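Local coordinates for protein esterase (PDB 1QLW) that probably hydrolyses carboxylic esters, being a bacterial esterase of the alpha/beta hydrolase fold, at residues A[16-21]-A[51-56]; A[62-67]-A[98-103]. One frame throughout, in Å; residues are numbered along the deposited sequence.

Contact 1 of 2, residues A[16-21]-A[51-56]. With SO4 (sulfate ion), chain C.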
loop_
_atom_site.group_PDB
_atom_site.type_symbol
_atom_site.label_atom_id
_atom_site.label_comp_id
_atom_site.label_asym_id
_atom_site.label_seq_id
_atom_site.Cartn_x
_atom_site.Cartn_y
_atom_site.Cartn_z
ATOM N N SER A 16 12.104 -9.221 -15.476
ATOM C CA SER A 16 11.384 -9.665 -16.661
ATOM C C SER A 16 10.019 -8.983 -16.641
ATOM O O SER A 16 9.514 -8.643 -17.711
ATOM C CB SER A 16 11.217 -11.174 -16.598
ATOM O OG SER A 16 10.354 -11.621 -17.616
ATOM N N GLY A 17 9.424 -8.766 -15.474
ATOM C CA GLY A 17 8.137 -8.087 -15.411
ATOM C C GLY A 17 7.836 -7.659 -13.983
ATOM O O GLY A 17 8.500 -8.057 -13.036
ATOM N N GLN A 18 6.796 -6.842 -13.883
ATOM C CA GLN A 18 6.327 -6.347 -12.605
ATOM C C GLN A 18 4.878 -5.906 -12.797
ATOM O O GLN A 18 4.455 -5.597 -13.913
ATOM C CB GLN A 18 7.129 -5.194 -12.021
ATOM C CG GLN A 18 6.976 -3.807 -12.587
ATOM C CD GLN A 18 7.755 -2.691 -11.930
ATOM O OE1 GLN A 18 7.472 -1.488 -12.118
ATOM N NE2 GLN A 18 8.747 -3.072 -11.137
ATOM N N GLY A 19 4.155 -5.840 -11.696
ATOM C CA GLY A 19 2.780 -5.382 -11.797
ATOM C C GLY A 19 2.066 -5.542 -10.464
ATOM O O GLY A 19 2.646 -5.926 -9.440
ATOM N N SER A 20 0.767 -5.318 -10.537
ATOM C CA SER A 20 -0.103 -5.337 -9.380
ATOM C C SER A 20 -1.491 -5.792 -9.790
ATOM O O SER A 20 -1.923 -5.502 -10.921
ATOM C CB SER A 20 -0.279 -3.903 -8.822
ATOM O OG SER A 20 0.964 -3.348 -8.512
ATOM N N PHE A 21 -2.180 -6.460 -8.876
ATOM C CA PHE A 21 -3.547 -6.896 -9.129
ATOM C C PHE A 21 -4.189 -7.182 -7.765
ATOM O O PHE A 21 -3.499 -7.136 -6.740
ATOM C CB PHE A 21 -3.623 -8.112 -10.044
ATOM C CG PHE A 21 -2.888 -9.332 -9.578
ATOM C CD1 PHE A 21 -1.548 -9.530 -9.880
ATOM C CD2 PHE A 21 -3.506 -10.294 -8.802
ATOM C CE1 PHE A 21 -0.875 -10.670 -9.475
ATOM C CE2 PHE A 21 -2.846 -11.431 -8.365
ATOM C CZ PHE A 21 -1.528 -11.613 -8.710
ATOM N N TYR A 51 -4.698 -6.887 -2.111
ATOM C CA TYR A 51 -3.700 -6.285 -3.001
ATOM C C TYR A 51 -2.476 -7.181 -3.122
ATOM O O TYR A 51 -1.966 -7.692 -2.118
ATOM C CB TYR A 51 -3.251 -4.961 -2.388
ATOM C CG TYR A 51 -2.103 -4.271 -3.098
ATOM C CD1 TYR A 51 -2.294 -3.644 -4.335
ATOM C CD2 TYR A 51 -0.841 -4.237 -2.539
ATOM C CE1 TYR A 51 -1.245 -3.011 -4.970
ATOM C CE2 TYR A 51 0.207 -3.594 -3.178
ATOM C CZ TYR A 51 -0.005 -2.961 -4.394
ATOM O OH TYR A 51 1.066 -2.306 -4.973
ATOM N N VAL A 52 -1.984 -7.325 -4.345
ATOM C CA VAL A 52 -0.803 -8.112 -4.644
ATOM C C VAL A 52 0.118 -7.322 -5.574
ATOM O O VAL A 52 -0.307 -6.931 -6.665
ATOM C CB VAL A 52 -1.156 -9.452 -5.319
ATOM C CG1 VAL A 52 0.098 -10.305 -5.485
ATOM C CG2 VAL A 52 -2.238 -10.205 -4.546
ATOM N N ARG A 53 1.369 -7.132 -5.178
ATOM C CA ARG A 53 2.395 -6.516 -6.022
ATOM C C ARG A 53 3.387 -7.609 -6.378
ATOM O O ARG A 53 3.900 -8.288 -5.479
ATOM C CB ARG A 53 3.112 -5.392 -5.279
ATOM C CG ARG A 53 4.254 -4.768 -6.065
ATOM C CD ARG A 53 3.767 -4.010 -7.243
ATOM N NE ARG A 53 4.815 -3.135 -7.766
ATOM C CZ ARG A 53 4.703 -2.438 -8.884
ATOM N NH1 ARG A 53 3.566 -2.580 -9.550
ATOM N NH2 ARG A 53 5.669 -1.636 -9.315
ATOM N N TYR A 54 3.666 -7.824 -7.657
ATOM C CA TYR A 54 4.576 -8.877 -8.096
ATOM C C TYR A 54 5.769 -8.272 -8.840
ATOM O O TYR A 54 5.684 -7.263 -9.550
ATOM C CB TYR A 54 3.853 -9.918 -8.965
ATOM C CG TYR A 54 3.397 -9.479 -10.333
ATOM C CD1 TYR A 54 4.241 -9.592 -11.436
ATOM C CD2 TYR A 54 2.120 -8.965 -10.552
ATOM C CE1 TYR A 54 3.833 -9.198 -12.696
ATOM C CE2 TYR A 54 1.719 -8.578 -11.821
ATOM C CZ TYR A 54 2.573 -8.678 -12.893
ATOM O OH TYR A 54 2.152 -8.257 -14.133
ATOM N N GLN A 55 6.906 -8.950 -8.669
ATOM C CA GLN A 55 8.131 -8.643 -9.400
ATOM C C GLN A 55 8.722 -9.983 -9.829
ATOM O O GLN A 55 8.806 -10.910 -9.022
ATOM C CB GLN A 55 9.076 -7.794 -8.571
ATOM C CG GLN A 55 8.534 -6.379 -8.408
ATOM C CD GLN A 55 9.433 -5.331 -7.848
ATOM O OE1 GLN A 55 9.856 -4.379 -8.517
ATOM N NE2 GLN A 55 9.722 -5.499 -6.575
ATOM N N ILE A 56 9.139 -10.060 -11.090
ATOM C CA ILE A 56 9.582 -11.317 -11.691
ATOM C C ILE A 56 10.989 -11.113 -12.242
ATOM O O ILE A 56 11.176 -10.310 -13.163
ATOM C CB ILE A 56 8.644 -11.702 -12.859
ATOM C CG1 ILE A 56 7.194 -11.796 -12.402
ATOM C CG2 ILE A 56 9.123 -12.992 -13.515
ATOM C CD1 ILE A 56 6.136 -12.319 -13.289
HETATM S S SO4 C . 12.316 -14.557 -18.830
HETATM O O1 SO4 C . 13.378 -13.617 -18.299
HETATM O O2 SO4 C . 12.854 -15.901 -18.362
HETATM O O3 SO4 C . 12.177 -14.531 -20.292
HETATM O O4 SO4 C . 11.063 -14.294 -18.061
#

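Contact 2 of 2, residues A[62-67]-A[98-103]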
loop_
_atom_site.group_PDB
_atom_site.type_symbol
_atom_site.label_atom_id
_atom_site.label_comp_id
_atom_site.label_asym_id
_atom_site.label_seq_id
_atom_site.Cartn_x
_atom_site.Cartn_y
_atom_site.Cartn_z
ATOM N N ARG A 62 11.136 -21.810 -10.486
ATOM C CA ARG A 62 9.815 -22.367 -10.760
ATOM C C ARG A 62 8.725 -21.871 -9.825
ATOM O O ARG A 62 7.588 -21.648 -10.284
ATOM C CB ARG A 62 9.882 -23.896 -10.705
ATOM C CG ARG A 62 8.565 -24.629 -10.779
ATOM C CD ARG A 62 7.759 -24.403 -12.034
ATOM N NE ARG A 62 6.445 -25.042 -12.030
ATOM C CZ ARG A 62 5.347 -24.503 -11.511
ATOM N NH1 ARG A 62 5.402 -23.297 -10.955
ATOM N NH2 ARG A 62 4.195 -25.144 -11.546
ATOM N N TYR A 63 9.020 -21.744 -8.531
ATOM C CA TYR A 63 8.006 -21.378 -7.566
ATOM C C TYR A 63 8.226 -19.987 -7.008
ATOM O O TYR A 63 9.256 -19.719 -6.390
ATOM C CB TYR A 63 7.998 -22.392 -6.407
ATOM C CG TYR A 63 7.744 -23.812 -6.875
ATOM C CD1 TYR A 63 6.534 -24.173 -7.459
ATOM C CD2 TYR A 63 8.763 -24.742 -6.860
ATOM C CE1 TYR A 63 6.310 -25.468 -7.916
ATOM C CE2 TYR A 63 8.566 -26.043 -7.299
ATOM C CZ TYR A 63 7.333 -26.378 -7.813
ATOM O OH TYR A 63 7.150 -27.663 -8.271
ATOM N N PRO A 64 7.298 -19.070 -7.238
ATOM C CA PRO A 64 7.381 -17.758 -6.611
ATOM C C PRO A 64 7.225 -17.846 -5.101
ATOM O O PRO A 64 6.603 -18.778 -4.596
ATOM C CB PRO A 64 6.169 -17.008 -7.174
ATOM C CG PRO A 64 5.908 -17.677 -8.488
ATOM C CD PRO A 64 6.140 -19.144 -8.146
ATOM N N ILE A 65 7.704 -16.840 -4.392
ATOM C CA ILE A 65 7.494 -16.691 -2.967
ATOM C C ILE A 65 6.445 -15.600 -2.754
ATOM O O ILE A 65 6.572 -14.499 -3.284
ATOM C CB ILE A 65 8.796 -16.368 -2.221
ATOM C CG1 ILE A 65 9.848 -17.464 -2.448
ATOM C CG2 ILE A 65 8.522 -16.159 -0.736
ATOM C CD1 ILE A 65 11.243 -17.135 -1.964
ATOM N N THR A 66 5.415 -15.943 -1.988
ATOM C CA THR A 66 4.385 -14.988 -1.582
ATOM C C THR A 66 4.692 -14.563 -0.150
ATOM O O THR A 66 4.754 -15.417 0.747
ATOM C CB THR A 66 2.998 -15.626 -1.707
ATOM O OG1 THR A 66 2.728 -15.953 -3.075
ATOM C CG2 THR A 66 1.913 -14.687 -1.219
ATOM N N LEU A 67 4.886 -13.275 0.070
ATOM C CA LEU A 67 5.259 -12.696 1.358
ATOM C C LEU A 67 4.052 -12.059 2.023
ATOM O O LEU A 67 3.400 -11.207 1.416
ATOM C CB LEU A 67 6.381 -11.665 1.203
ATOM C CG LEU A 67 7.702 -12.170 0.628
ATOM C CD1 LEU A 67 8.646 -10.990 0.363
ATOM C CD2 LEU A 67 8.365 -13.145 1.582
ATOM N N SER A 98 10.702 -15.015 -8.100
ATOM C CA SER A 98 9.589 -14.097 -8.218
ATOM C C SER A 98 8.948 -13.859 -6.860
ATOM O O SER A 98 8.881 -14.795 -6.059
ATOM C CB SER A 98 8.547 -14.655 -9.169
ATOM O OG SER A 98 9.111 -14.735 -10.467
ATOM N N THR A 99 8.523 -12.630 -6.624
ATOM C CA THR A 99 7.918 -12.285 -5.353
ATOM C C THR A 99 6.519 -11.708 -5.553
ATOM O O THR A 99 6.265 -10.941 -6.488
ATOM C CB THR A 99 8.707 -11.255 -4.539
ATOM O OG1 THR A 99 8.761 -10.038 -5.270
ATOM C CG2 THR A 99 10.093 -11.787 -4.220
ATOM N N TYR A 100 5.624 -12.128 -4.674
ATOM C CA TYR A 100 4.238 -11.642 -4.637
ATOM C C TYR A 100 4.035 -11.094 -3.228
ATOM O O TYR A 100 3.988 -11.886 -2.289
ATOM C CB TYR A 100 3.243 -12.735 -4.998
ATOM C CG TYR A 100 3.289 -13.105 -6.459
ATOM C CD1 TYR A 100 4.330 -13.834 -7.002
ATOM C CD2 TYR A 100 2.294 -12.691 -7.335
ATOM C CE1 TYR A 100 4.408 -14.093 -8.356
ATOM C CE2 TYR A 100 2.341 -12.973 -8.684
ATOM C CZ TYR A 100 3.402 -13.670 -9.199
ATOM O OH TYR A 100 3.476 -13.950 -10.536
ATOM N N VAL A 101 4.013 -9.785 -3.077
ATOM C CA VAL A 101 3.965 -9.141 -1.759
ATOM C C VAL A 101 2.565 -8.576 -1.583
ATOM O O VAL A 101 2.146 -7.694 -2.350
ATOM C CB VAL A 101 5.030 -8.050 -1.613
ATOM C CG1 VAL A 101 4.900 -7.369 -0.250
ATOM C CG2 VAL A 101 6.445 -8.597 -1.793
ATOM N N ILE A 102 1.854 -9.070 -0.578
ATOM C CA ILE A 102 0.459 -8.703 -0.380
ATOM C C ILE A 102 0.285 -7.632 0.685
ATOM O O ILE A 102 1.149 -7.416 1.535
ATOM C CB ILE A 102 -0.412 -9.933 -0.040
ATOM C CG1 ILE A 102 -0.167 -10.483 1.359
ATOM C CG2 ILE A 102 -0.209 -11.018 -1.093
ATOM C CD1 ILE A 102 -1.329 -10.850 2.192
ATOM N N ASP A 103 -0.882 -6.970 0.619
ATOM C CA ASP A 103 -1.462 -6.344 1.804
ATOM C C ASP A 103 -2.666 -7.219 2.185
ATOM O O ASP A 103 -3.508 -7.512 1.341
ATOM C CB ASP A 103 -1.924 -4.905 1.611
ATOM C CG ASP A 103 -0.770 -3.914 1.541
ATOM O OD1 ASP A 103 0.363 -4.272 1.962
ATOM O OD2 ASP A 103 -1.014 -2.744 1.153
HETATM O O HOH W 1 10.353 -17.874 -8.414
HETATM O O HOH W 2 3.006 -8.887 2.863
#

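Contact 1 of 2, residues A[16-21]-A[51-56]
The Tyr54 ring lies over the backbone of Gly19, whose CA makes a CH-pi contact 3.7 Å from the ring centroid. On the other side the Arg53 guanidinium turns a face to Gly19 N, which also lies over the centre of the Tyr54 ring, so this peptide passes between two flat groups. Val52 CB sits over one face of the Phe21 ring, 4.1 Å from its centroid. Phe21 CE1 meets Tyr54 CD2 rim to rim at 3.6 Å, the ring planes inclined by 47°. These strands pair antiparallel at the margin of the alpha/beta hydrolase sheet, with a classic beta bulge where Ser16 and Gly17 both oppose Ile56, whose O accepts from Ser16 N (2.7 Å) and, less closely, Gly17 N (3.3 Å). Ser16 OG also holds a sulfate ion, 2.8 Å from its O4. Arg53, bent at chi2 (68°), brings NH1 to 2.9 Å from Ser20 OG, nearly in the guanidinium plane. Its NH2 forms a salt bridge with Asp89 of the second subunit, whose Glu79 bonds Ser20 OG. An alanine in place of Arg53 would probably weaken the subunit interface, losing the salt bridge, the bond to Ser20 and the cover over Gly19.

Contact 2 of 2, residues A[62-67]-A[98-103]
The Pro64 ring runs alongside the Tyr100 side chain in the same direction, with Pro64 CB 3.6 Å from CE1 of the tyrosine ring. The ring stands there because Tyr100 CG is anti to its carbonyl carbon (chi1 -71°), and Ile65 O lies near the ring plane at its edge. Ser98 CB touches the proline from the start of the opposing segment, 3.9 Å from Pro64 CB. Thr66 slants across Tyr100: its OG1 passes CB of the tyrosine and is hydrogen-bonded to Thr200 OG1 in the next strand. On the other face of the sheet, Leu67 is likewise aslant to its partner, CD1 meeting Val101 CG2 at 3.9 Å. Leu67 packs there on Phe92 of helix 88-94, whereas Thr66 leans on helix 185-197.

Between these two layers of side chains the strands run parallel, their directions 19° apart, as neighbours in a beta-alpha-beta unit whose connection carries helix 88-94. Ile65 N donates to Ser98 O (2.9 Å), Tyr100 N to Ile65 O and Leu67 N to Tyr100 O, each donor in the plane of the carbonyl it meets. The ladder slackens at its end, where Ile102 N to Leu67 O is a weak bond of 3.3 Å. A water there donates to both Leu67 O and Ile102 O; at the opposite end another accepts from Ser98 N and weakly donates to Tyr63 O.

Across the strands, then, cohesion comes from backbone hydrogen bonds and apolar contact, while the buried threonine hydroxyls find their partners elsewhere, Thr99 OG1 being hydrogen-bonded to Asp89 of its own chain.

From the N terminus, strand 13-23 leads through strand 26-30 into strand 43-57, and contact 1 closes this helix-free excursion by pairing 16-21 with 51-56. The chain then enters strand 65-68, passes the Cys71-Cys72 disulfide and helix 88-94, and returns as strand 99-103, where contact 2 closes. The two loops are in series, neither nested nor crossed. In space, however, strand 99-103 comes between 43-57 and 65-68, which are consecutive in the chain, and joins the contacts through backbone hydrogen bonds from Val101 N to Arg53 O and from Thr99 N to Gln55 O. The antiparallel margin is thereby tied to the parallel part of the sheet, which continues through strand 200-205.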